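Local structure of acetylcholine-binding protein (Bulinus truncatus, 2BJ0) at residues A[16-19]-A[24-27]; A[34-39]-A[196-201]; A[46-51]-A[135-140]. The protein probably binds acetylcholine and related nicotinic ligands as a soluble pentameric counterpart of the extracellular domain of nicotinic receptors. All blocks are in the same frame, centred on the assembly; numbering follows the deposited sequence.

Interactions 2 and 3 are neighbours in the core of the beta sandwich, their centres 8 Å apart, and two of their strands pair in each sheet: Val37 N lies 2.8 Å from Glu47 O, and Ile196 N lies 2.7 Å from Ile137 O, both probable hydrogen bonds. Interaction 1 sits on the other side of the chain's centre, about 31 Å from interaction 2 and 24 Å from interaction 3, centre to centre, where strand 25-40 begins. That strand runs from interaction 1 to interaction 2. As in relatives, the ligand pocket probably lies at the subunit interface, where Trp51 of interaction 3 meets Trp142 of a neighbouring subunit.

Interaction 1: residues A[16-19]-A[24-27]; sequences VIPL and PLNV
Ile17, Pro18 and Leu19 make an apolar contact with Leu25 where the loop after helix 4-12 turns back into strand 25-40, the first long strand of the immunoglobulin-like beta sandwich. No hydrogen bond crosses between the two segments. The strand start finds its backbone partners elsewhere: Leu25 bonds to Gln148 and Ala150, and Val27 to Ala150 and Ile152. Branched aliphatic side chains suit such a seam, since they fill space without needing polar mates. Leu25 carries most of the contact: its CG stands anti to the backbone N (chi1 177°), an extension that sends the isobutyl group across to the loop. Its CD2 rests 3.8 Å from Ile17 CG1, and the two side chains lie alongside, pointing opposite ways, which brings Ile17 CD1 to within 4.0 Å of Leu25 CB. The other methyl, Leu25 CD1, lies 3.9 Å from Pro18 O, while the proline ring touches more loosely. Trp81 adjoins Ile17, Pro18 and Leu25 and adds an aromatic surface to the cluster. On the partly exposed flank, Leu19 packs on Leu70 of a neighbouring subunit, and its carbonyl oxygen accepts a hydrogen bond from Gln1 of that subunit. Leu19 also reaches the strand through a single methyl, CD2, which sits 3.7 Å from Leu25 CB and 3.5 Å from Leu25 N.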
ATOM      1  N   VAL A  16       7.291   9.145  21.520  1.00 27.92           N
ATOM      2  CA  VAL A  16       6.612   9.414  22.798  1.00 28.68           C
ATOM      3  C   VAL A  16       5.971  10.812  22.836  1.00 28.28           C
ATOM      4  O   VAL A  16       6.547  11.776  22.354  1.00 28.93           O
ATOM      5  CB  VAL A  16       7.599   9.200  23.990  1.00 28.70           C
ATOM      6  CG1 VAL A  16       7.032   9.693  25.329  1.00 29.65           C
ATOM      7  CG2 VAL A  16       7.968   7.726  24.115  1.00 29.75           C
ATOM      8  N   ILE A  17       4.776  10.921  23.391  1.00 27.96           N
ATOM      9  CA  ILE A  17       4.111  12.207  23.456  1.00 28.89           C
ATOM     10  C   ILE A  17       5.062  13.162  24.184  1.00 29.36           C
ATOM     11  O   ILE A  17       5.666  12.777  25.176  1.00 29.62           O
ATOM     12  CB  ILE A  17       2.750  12.050  24.162  1.00 28.87           C
ATOM     13  CG1 ILE A  17       1.903  13.300  24.029  1.00 29.24           C
ATOM     14  CG2 ILE A  17       2.917  11.572  25.624  1.00 28.25           C
ATOM     15  CD1 ILE A  17       0.532  13.129  24.652  1.00 31.86           C
ATOM     16  N   PRO A  18       5.244  14.372  23.669  1.00 31.69           N
ATOM     17  CA  PRO A  18       6.137  15.338  24.295  1.00 34.28           C
ATOM     18  C   PRO A  18       5.470  16.072  25.434  1.00 37.52           C
ATOM     19  O   PRO A  18       4.764  17.054  25.219  1.00 38.42           O
ATOM     20  CB  PRO A  18       6.462  16.304  23.161  1.00 33.52           C
ATOM     21  CG  PRO A  18       5.339  16.218  22.232  1.00 32.49           C
ATOM     22  CD  PRO A  18       4.634  14.912  22.443  1.00 31.74           C
ATOM     23  N   LEU A  19       5.714  15.609  26.647  1.00 40.94           N
ATOM     24  CA  LEU A  19       5.196  16.287  27.826  1.00 43.89           C
ATOM     25  C   LEU A  19       6.294  17.045  28.573  1.00 46.89           C
ATOM     26  O   LEU A  19       7.493  16.794  28.379  1.00 46.54           O
ATOM     27  CB  LEU A  19       4.529  15.279  28.748  1.00 43.34           C
ATOM     28  CG  LEU A  19       3.430  14.445  28.100  1.00 41.57           C
ATOM     29  CD1 LEU A  19       3.059  13.330  29.039  1.00 41.31           C
ATOM     30  CD2 LEU A  19       2.234  15.271  27.737  1.00 37.71           C
ATOM     31  N   PRO A  24      -1.079  17.327  31.145  1.00 45.68           N
ATOM     32  CA  PRO A  24      -1.408  16.748  29.841  1.00 43.25           C
ATOM     33  C   PRO A  24      -1.042  17.699  28.699  1.00 41.21           C
ATOM     34  O   PRO A  24      -1.035  18.923  28.877  1.00 39.96           O
ATOM     35  CB  PRO A  24      -2.920  16.566  29.903  1.00 43.27           C
ATOM     36  CG  PRO A  24      -3.278  16.694  31.332  1.00 44.83           C
ATOM     37  CD  PRO A  24      -2.282  17.600  31.949  1.00 45.46           C
ATOM     38  N   LEU A  25      -0.714  17.131  27.539  1.00 38.91           N
ATOM     39  CA  LEU A  25      -0.532  17.924  26.330  1.00 36.43           C
ATOM     40  C   LEU A  25      -1.905  18.361  25.849  1.00 35.43           C
ATOM     41  O   LEU A  25      -2.797  17.538  25.692  1.00 34.52           O
ATOM     42  CB  LEU A  25       0.181  17.107  25.242  1.00 36.22           C
ATOM     43  CG  LEU A  25       0.381  17.774  23.888  1.00 33.68           C
ATOM     44  CD1 LEU A  25       1.516  18.758  23.978  1.00 35.37           C
ATOM     45  CD2 LEU A  25       0.675  16.744  22.824  1.00 33.44           C
ATOM     46  N   ASN A  26      -2.079  19.663  25.640  1.00 34.80           N
ATOM     47  CA  ASN A  26      -3.335  20.190  25.110  1.00 34.64           C
ATOM     48  C   ASN A  26      -3.344  20.099  23.602  1.00 33.41           C
ATOM     49  O   ASN A  26      -2.522  20.700  22.925  1.00 34.46           O
ATOM     50  CB  ASN A  26      -3.512  21.660  25.459  1.00 35.25           C
ATOM     51  CG  ASN A  26      -3.967  21.883  26.872  1.00 40.33           C
ATOM     52  OD1 ASN A  26      -3.965  23.029  27.338  1.00 47.62           O
ATOM     53  ND2 ASN A  26      -4.366  20.811  27.576  1.00 41.01           N
ATOM     54  N   VAL A  27      -4.304  19.395  23.052  1.00 31.68           N
ATOM     55  CA  VAL A  27      -4.365  19.335  21.621  1.00 30.43           C
ATOM     56  C   VAL A  27      -5.686  19.910  21.185  1.00 30.01           C
ATOM     57  O   VAL A  27      -6.726  19.415  21.579  1.00 31.08           O
ATOM     58  CB  VAL A  27      -4.202  17.874  21.130  1.00 29.72           C
ATOM     59  CG1 VAL A  27      -4.340  17.796  19.611  1.00 29.01           C
ATOM     60  CG2 VAL A  27      -2.870  17.332  21.585  1.00 28.61           C
TER

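Interaction 2: residues A[34-39]-A[196-201]; sequences MNIVEA and ITFAFR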
ATOM      1  N   MET A  34     -16.007  18.995   4.205  1.00 25.33           N
ATOM      2  CA  MET A  34     -15.840  19.511   2.840  1.00 24.27           C
ATOM      3  C   MET A  34     -16.867  19.000   1.838  1.00 24.02           C
ATOM      4  O   MET A  34     -17.276  19.725   0.918  1.00 23.30           O
ATOM      5  CB  MET A  34     -14.437  19.173   2.322  1.00 24.23           C
ATOM      6  CG  MET A  34     -13.307  19.641   3.228  1.00 25.71           C
ATOM      7  SD  MET A  34     -13.218  21.434   3.382  1.00 29.77           S
ATOM      8  CE  MET A  34     -12.749  21.897   1.714  1.00 27.24           C
ATOM      9  N   ASN A  35     -17.244  17.741   1.997  1.00 24.16           N
ATOM     10  CA  ASN A  35     -18.096  17.101   1.051  1.00 24.23           C
ATOM     11  C   ASN A  35     -18.660  15.797   1.676  1.00 24.52           C
ATOM     12  O   ASN A  35     -18.040  15.217   2.553  1.00 24.66           O
ATOM     13  CB  ASN A  35     -17.304  16.766  -0.202  1.00 24.94           C
ATOM     14  CG  ASN A  35     -18.134  16.555  -1.438  1.00 26.78           C
ATOM     15  OD1 ASN A  35     -19.361  16.521  -1.377  1.00 27.23           O
ATOM     16  ND2 ASN A  35     -17.472  16.427  -2.586  1.00 29.64           N
ATOM     17  N   ILE A  36     -19.796  15.378   1.222  1.00 25.01           N
ATOM     18  CA  ILE A  36     -20.380  14.082   1.576  1.00 25.18           C
ATOM     19  C   ILE A  36     -20.307  13.379   0.255  1.00 25.80           C
ATOM     20  O   ILE A  36     -21.039  13.738  -0.661  1.00 26.70           O
ATOM     21  CB  ILE A  36     -21.800  14.170   2.088  1.00 24.98           C
ATOM     22  CG1 ILE A  36     -21.847  14.801   3.490  1.00 26.13           C
ATOM     23  CG2 ILE A  36     -22.433  12.791   2.105  1.00 26.85           C
ATOM     24  CD1 ILE A  36     -23.252  14.952   4.029  1.00 27.82           C
ATOM     25  N   VAL A  37     -19.416  12.385   0.114  1.00 26.09           N
ATOM     26  CA  VAL A  37     -19.185  11.740  -1.216  1.00 26.00           C
ATOM     27  C   VAL A  37     -19.944  10.436  -1.494  1.00 27.75           C
ATOM     28  O   VAL A  37     -20.042  10.019  -2.654  1.00 27.62           O
ATOM     29  CB  VAL A  37     -17.674  11.605  -1.482  1.00 25.22           C
ATOM     30  CG1 VAL A  37     -17.052  12.977  -1.655  1.00 24.54           C
ATOM     31  CG2 VAL A  37     -16.991  10.853  -0.358  1.00 24.56           C
ATOM     32  N   GLU A  38     -20.462   9.789  -0.454  1.00 28.77           N
ATOM     33  CA  GLU A  38     -21.400   8.695  -0.606  1.00 30.05           C
ATOM     34  C   GLU A  38     -22.434   8.772   0.524  1.00 29.53           C
ATOM     35  O   GLU A  38     -22.089   9.095   1.648  1.00 28.43           O
ATOM     36  CB  GLU A  38     -20.670   7.365  -0.507  1.00 31.01           C
ATOM     37  CG  GLU A  38     -21.542   6.191  -0.900  1.00 37.97           C
ATOM     38  CD  GLU A  38     -20.719   4.964  -1.268  1.00 47.60           C
ATOM     39  OE1 GLU A  38     -19.877   4.540  -0.435  1.00 51.46           O
ATOM     40  OE2 GLU A  38     -20.908   4.419  -2.392  1.00 52.21           O
ATOM     41  N   ALA A  39     -23.696   8.489   0.220  1.00 29.37           N
ATOM     42  CA  ALA A  39     -24.654   8.150   1.269  1.00 29.94           C
ATOM     43  C   ALA A  39     -25.498   7.002   0.765  1.00 30.28           C
ATOM     44  O   ALA A  39     -26.444   7.193  -0.005  1.00 30.13           O
ATOM     45  CB  ALA A  39     -25.506   9.350   1.670  1.00 29.93           C
ATOM     46  N   ILE A 196     -18.392  14.953  16.250  1.00 31.06           N
ATOM     47  CA  ILE A 196     -19.040  15.786  15.256  1.00 31.16           C
ATOM     48  C   ILE A 196     -20.439  15.265  14.954  1.00 30.95           C
ATOM     49  O   ILE A 196     -20.611  14.091  14.671  1.00 31.36           O
ATOM     50  CB  ILE A 196     -18.215  15.869  13.953  1.00 31.04           C
ATOM     51  CG1 ILE A 196     -16.813  16.394  14.242  1.00 31.53           C
ATOM     52  CG2 ILE A 196     -18.895  16.779  12.956  1.00 31.34           C
ATOM     53  CD1 ILE A 196     -15.854  16.113  13.114  1.00 33.66           C
ATOM     54  N   THR A 197     -21.429  16.147  15.021  1.00 29.62           N
ATOM     55  CA  THR A 197     -22.791  15.803  14.668  1.00 29.25           C
ATOM     56  C   THR A 197     -23.220  16.703  13.507  1.00 29.55           C
ATOM     57  O   THR A 197     -23.053  17.915  13.568  1.00 30.29           O
ATOM     58  CB  THR A 197     -23.722  15.990  15.900  1.00 29.16           C
ATOM     59  OG1 THR A 197     -23.323  15.070  16.933  1.00 28.50           O
ATOM     60  CG2 THR A 197     -25.120  15.543  15.569  1.00 30.03           C
ATOM     61  N   PHE A 198     -23.717  16.102  12.433  1.00 28.74           N
ATOM     62  CA  PHE A 198     -24.216  16.873  11.326  1.00 28.37           C
ATOM     63  C   PHE A 198     -25.519  16.292  10.805  1.00 28.44           C
ATOM     64  O   PHE A 198     -25.819  15.109  11.021  1.00 28.06           O
ATOM     65  CB  PHE A 198     -23.145  17.083  10.227  1.00 28.15           C
ATOM     66  CG  PHE A 198     -22.709  15.816   9.530  1.00 29.12           C
ATOM     67  CD1 PHE A 198     -21.698  15.028  10.063  1.00 29.37           C
ATOM     68  CD2 PHE A 198     -23.304  15.431   8.331  1.00 27.08           C
ATOM     69  CE1 PHE A 198     -21.299  13.854   9.398  1.00 31.54           C
ATOM     70  CE2 PHE A 198     -22.906  14.242   7.658  1.00 27.83           C
ATOM     71  CZ  PHE A 198     -21.917  13.476   8.200  1.00 27.93           C
ATOM     72  N   ALA A 199     -26.329  17.156  10.192  1.00 28.56           N
ATOM     73  CA  ALA A 199     -27.536  16.752   9.521  1.00 28.45           C
ATOM     74  C   ALA A 199     -27.408  17.105   8.058  1.00 28.28           C
ATOM     75  O   ALA A 199     -26.939  18.173   7.721  1.00 28.43           O
ATOM     76  CB  ALA A 199     -28.748  17.479  10.126  1.00 28.59           C
ATOM     77  N   PHE A 200     -27.823  16.199   7.187  1.00 28.88           N
ATOM     78  CA  PHE A 200     -27.785  16.445   5.757  1.00 29.32           C
ATOM     79  C   PHE A 200     -28.962  15.774   5.049  1.00 29.61           C
ATOM     80  O   PHE A 200     -29.545  14.838   5.573  1.00 28.89           O
ATOM     81  CB  PHE A 200     -26.439  15.956   5.170  1.00 29.65           C
ATOM     82  CG  PHE A 200     -26.357  14.458   4.945  1.00 28.74           C
ATOM     83  CD1 PHE A 200     -26.195  13.587   6.011  1.00 30.05           C
ATOM     84  CD2 PHE A 200     -26.389  13.937   3.655  1.00 31.19           C
ATOM     85  CE1 PHE A 200     -26.115  12.217   5.793  1.00 31.30           C
ATOM     86  CE2 PHE A 200     -26.295  12.578   3.428  1.00 30.14           C
ATOM     87  CZ  PHE A 200     -26.163  11.718   4.491  1.00 29.81           C
ATOM     88  N   ARG A 201     -29.276  16.209   3.837  1.00 30.87           N
ATOM     89  CA  ARG A 201     -30.353  15.592   3.082  1.00 32.98           C
ATOM     90  C   ARG A 201     -29.984  15.534   1.594  1.00 33.23           C
ATOM     91  O   ARG A 201     -29.053  16.194   1.187  1.00 32.77           O
ATOM     92  CB  ARG A 201     -31.663  16.366   3.316  1.00 32.87           C
ATOM     93  CG  ARG A 201     -31.606  17.817   2.847  1.00 34.55           C
ATOM     94  CD  ARG A 201     -32.961  18.527   2.715  1.00 36.39           C
ATOM     95  NE  ARG A 201     -32.765  19.896   2.227  1.00 42.06           N
ATOM     96  CZ  ARG A 201     -33.386  20.964   2.721  1.00 44.96           C
ATOM     97  NH1 ARG A 201     -34.240  20.837   3.733  1.00 45.53           N
ATOM     98  NH2 ARG A 201     -33.127  22.165   2.225  1.00 46.02           N
TER
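Strands 34-39 and 196-201, which bring Ile36 and Ala39 against Phe198 and Phe200, cross at a signed angle of -58° with their axes 10.3 Å apart at closest, too far for backbone pairing. Side chains alone fill the gap. Ile36 CG1 stands anti to the carbonyl carbon (chi1 -71°) and carries CD1 over one face of the Phe200 ring, a CH-pi contact 3.6 Å from the centroid. The methyl is offset toward the rim and packs tightly, 3.3 Å from Phe200 CG, while also lying 3.7 Å from Phe198 CE2. Ala39 CB meets the same ring at its edge, 3.7 Å from Phe200 CZ; a small residue fits there. Reducing Phe200 to an alanine would probably leave Ile36 CD1 without its aromatic face and open a gap beside Ala39 CB. A classic beta bulge sets Val37 and Glu38 together opposite Glu47, which lets Ile36 and Ala39, three residues apart, both point inward. On the outside, Glu38 forms a salt bridge with Lys43 of a neighbouring subunit. Two sheets packed face to face over a core of aliphatic and aromatic residues typify the immunoglobulin-like beta sandwich of this receptor family.

Interaction 3: residues A[46-51]-A[135-140]; sequences VEVVLW and CRIKVG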
ATOM      1  N   VAL A  46     -22.034   6.245   5.061  1.00 24.12           N
ATOM      2  CA  VAL A  46     -21.746   7.626   4.621  1.00 23.89           C
ATOM      3  C   VAL A  46     -20.248   7.800   4.550  1.00 25.10           C
ATOM      4  O   VAL A  46     -19.537   7.276   5.413  1.00 26.41           O
ATOM      5  CB  VAL A  46     -22.324   8.660   5.636  1.00 22.86           C
ATOM      6  CG1 VAL A  46     -21.837  10.059   5.324  1.00 22.90           C
ATOM      7  CG2 VAL A  46     -23.860   8.617   5.568  1.00 23.00           C
ATOM      8  N   GLU A  47     -19.772   8.478   3.506  1.00 25.19           N
ATOM      9  CA  GLU A  47     -18.354   8.810   3.340  1.00 25.26           C
ATOM     10  C   GLU A  47     -18.314  10.308   3.172  1.00 22.92           C
ATOM     11  O   GLU A  47     -19.054  10.869   2.381  1.00 22.05           O
ATOM     12  CB  GLU A  47     -17.729   8.189   2.061  1.00 24.84           C
ATOM     13  CG  GLU A  47     -17.504   6.695   2.039  1.00 27.32           C
ATOM     14  CD  GLU A  47     -16.488   6.270   0.959  1.00 29.80           C
ATOM     15  OE1 GLU A  47     -16.244   7.030  -0.012  1.00 32.55           O
ATOM     16  OE2 GLU A  47     -15.909   5.168   1.092  1.00 35.81           O
ATOM     17  N   VAL A  48     -17.437  10.945   3.928  1.00 23.44           N
ATOM     18  CA  VAL A  48     -17.269  12.379   3.898  1.00 23.38           C
ATOM     19  C   VAL A  48     -15.818  12.692   3.566  1.00 23.43           C
ATOM     20  O   VAL A  48     -14.944  11.864   3.773  1.00 22.65           O
ATOM     21  CB  VAL A  48     -17.611  13.027   5.294  1.00 23.51           C
ATOM     22  CG1 VAL A  48     -19.048  12.759   5.688  1.00 24.16           C
ATOM     23  CG2 VAL A  48     -16.667  12.550   6.367  1.00 24.43           C
ATOM     24  N   VAL A  49     -15.576  13.889   3.029  1.00 23.66           N
ATOM     25  CA  VAL A  49     -14.244  14.494   3.088  1.00 22.95           C
ATOM     26  C   VAL A  49     -14.187  15.493   4.241  1.00 23.68           C
ATOM     27  O   VAL A  49     -15.029  16.391   4.351  1.00 23.38           O
ATOM     28  CB  VAL A  49     -13.870  15.154   1.772  1.00 24.07           C
ATOM     29  CG1 VAL A  49     -12.487  15.837   1.866  1.00 25.47           C
ATOM     30  CG2 VAL A  49     -13.858  14.105   0.668  1.00 20.61           C
ATOM     31  N   LEU A  50     -13.161  15.341   5.068  1.00 24.86           N
ATOM     32  CA  LEU A  50     -13.040  16.062   6.326  1.00 24.83           C
ATOM     33  C   LEU A  50     -11.596  16.538   6.485  1.00 25.54           C
ATOM     34  O   LEU A  50     -10.652  15.731   6.366  1.00 25.88           O
ATOM     35  CB  LEU A  50     -13.415  15.102   7.462  1.00 25.53           C
ATOM     36  CG  LEU A  50     -13.425  15.582   8.920  1.00 24.09           C
ATOM     37  CD1 LEU A  50     -14.614  16.542   9.190  1.00 24.32           C
ATOM     38  CD2 LEU A  50     -13.459  14.402   9.891  1.00 23.30           C
ATOM     39  N   TRP A  51     -11.397  17.841   6.713  1.00 24.63           N
ATOM     40  CA  TRP A  51     -10.114  18.307   7.232  1.00 24.57           C
ATOM     41  C   TRP A  51     -10.183  18.334   8.740  1.00 25.62           C
ATOM     42  O   TRP A  51     -11.164  18.829   9.287  1.00 25.62           O
ATOM     43  CB  TRP A  51      -9.809  19.725   6.763  1.00 24.28           C
ATOM     44  CG  TRP A  51      -9.775  19.939   5.297  1.00 23.70           C
ATOM     45  CD1 TRP A  51      -9.911  18.988   4.289  1.00 24.24           C
ATOM     46  CD2 TRP A  51      -9.558  21.188   4.638  1.00 23.72           C
ATOM     47  NE1 TRP A  51      -9.778  19.596   3.057  1.00 23.87           N
ATOM     48  CE2 TRP A  51      -9.561  20.937   3.238  1.00 24.05           C
ATOM     49  CE3 TRP A  51      -9.362  22.509   5.084  1.00 25.77           C
ATOM     50  CZ2 TRP A  51      -9.393  21.952   2.298  1.00 22.98           C
ATOM     51  CZ3 TRP A  51      -9.182  23.522   4.130  1.00 25.61           C
ATOM     52  CH2 TRP A  51      -9.193  23.227   2.765  1.00 26.45           C
ATOM     53  N   CYS A 135     -25.933  12.376  11.408  1.00 36.11           N
ATOM     54  CA  CYS A 135     -24.778  11.512  11.497  1.00 36.30           C
ATOM     55  C   CYS A 135     -23.789  12.036  12.500  1.00 35.24           C
ATOM     56  O   CYS A 135     -23.714  13.237  12.730  1.00 35.74           O
ATOM     57  CB  CYS A 135     -24.145  11.367  10.118  1.00 36.82           C
ATOM     58  SG  CYS A 135     -25.393  10.674   9.022  1.00 43.69           S
ATOM     59  N   ARG A 136     -23.045  11.118  13.104  1.00 34.04           N
ATOM     60  CA  ARG A 136     -22.059  11.446  14.120  1.00 34.11           C
ATOM     61  C   ARG A 136     -20.683  10.880  13.756  1.00 32.72           C
ATOM     62  O   ARG A 136     -20.581   9.737  13.301  1.00 30.79           O
ATOM     63  CB  ARG A 136     -22.520  10.918  15.480  1.00 34.12           C
ATOM     64  CG  ARG A 136     -23.487  11.891  16.208  1.00 36.88           C
ATOM     65  CD  ARG A 136     -24.470  11.245  17.211  1.00 38.32           C
ATOM     66  NE  ARG A 136     -25.703  10.771  16.570  1.00 47.80           N
ATOM     67  CZ  ARG A 136     -26.896  11.368  16.661  1.00 51.04           C
ATOM     68  NH1 ARG A 136     -27.048  12.479  17.387  1.00 53.02           N
ATOM     69  NH2 ARG A 136     -27.945  10.845  16.033  1.00 52.47           N
ATOM     70  N   ILE A 137     -19.634  11.685  13.943  1.00 31.29           N
ATOM     71  CA  ILE A 137     -18.264  11.194  13.795  1.00 30.94           C
ATOM     72  C   ILE A 137     -17.505  11.389  15.111  1.00 31.07           C
ATOM     73  O   ILE A 137     -17.458  12.499  15.643  1.00 30.72           O
ATOM     74  CB  ILE A 137     -17.544  11.925  12.632  1.00 30.57           C
ATOM     75  CG1 ILE A 137     -18.182  11.598  11.294  1.00 29.28           C
ATOM     76  CG2 ILE A 137     -16.049  11.573  12.621  1.00 29.67           C
ATOM     77  CD1 ILE A 137     -17.863  12.651  10.216  1.00 30.07           C
ATOM     78  N   LYS A 138     -16.909  10.310  15.614  1.00 30.42           N
ATOM     79  CA  LYS A 138     -16.198  10.317  16.888  1.00 31.13           C
ATOM     80  C   LYS A 138     -14.684  10.266  16.663  1.00 30.04           C
ATOM     81  O   LYS A 138     -14.177   9.327  16.029  1.00 30.05           O
ATOM     82  CB  LYS A 138     -16.674   9.145  17.751  1.00 30.78           C
ATOM     83  CG  LYS A 138     -16.127   9.153  19.183  1.00 33.23           C
ATOM     84  CD  LYS A 138     -16.769   8.022  20.022  1.00 33.39           C
ATOM     85  CE  LYS A 138     -15.894   7.602  21.219  1.00 32.79           C
ATOM     86  NZ  LYS A 138     -16.523   6.454  21.967  1.00 35.28           N
ATOM     87  N   VAL A 139     -13.971  11.286  17.155  1.00 28.63           N
ATOM     88  CA  VAL A 139     -12.521  11.377  17.005  1.00 27.45           C
ATOM     89  C   VAL A 139     -11.831  11.503  18.350  1.00 27.47           C
ATOM     90  O   VAL A 139     -12.230  12.338  19.204  1.00 25.26           O
ATOM     91  CB  VAL A 139     -12.135  12.655  16.207  1.00 28.63           C
ATOM     92  CG1 VAL A 139     -10.661  12.594  15.765  1.00 28.80           C
ATOM     93  CG2 VAL A 139     -13.061  12.880  15.014  1.00 28.21           C
ATOM     94  N   GLY A 140     -10.783  10.720  18.562  1.00 25.09           N
ATOM     95  CA  GLY A 140      -9.976  10.915  19.775  1.00 24.70           C
ATOM     96  C   GLY A 140      -8.687  10.133  19.679  1.00 25.51           C
ATOM     97  O   GLY A 140      -8.476   9.415  18.690  1.00 25.61           O
TER
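The Cys-loop, the disulfide-closed loop that gives this receptor family its name, ends at Cys135, and just there strand 133-141 packs through Cys135 and Ile137 on Val46 and Val48 of strand 45-57. The strands belong to opposite sheets of the beta sandwich, and no hydrogen bond joins the two segments. Their spacing widens along the pair: the CA atoms of Val46 and Cys135 are 8.5 Å apart, those of Val48 and Ile137 10.0 Å. At the narrower end Val46 CG2 approaches Cys135 SG at 4.3 Å, an apolar contact that lays a beta-branched residue beside the disulfide formed with Cys122. A half-cystine suits this buried place because its sulfur, once bonded, behaves as an apolar atom. Phe120 adjoins both Val46 and Ile137, and Phe198 flanks Cys135, so aromatic groups from each sheet complete the core.

Val46, Val48 and Leu50 point toward strand 133-141, whereas Glu47 turns the other way and forms salt bridges with Arg117 and Arg119. Further along, strand 45-57 leads on to what is probably a wall of the agonist pocket. Across the core, Ile137 has CG1 anti to its carbonyl carbon (chi1 -66°), and its CG1-CD1 branch lies alongside Val48, pointing the other way. The closest approach between the two segments is methyl to methyl, Val48 CG2 lying 4.0 Å from Ile137 CD1.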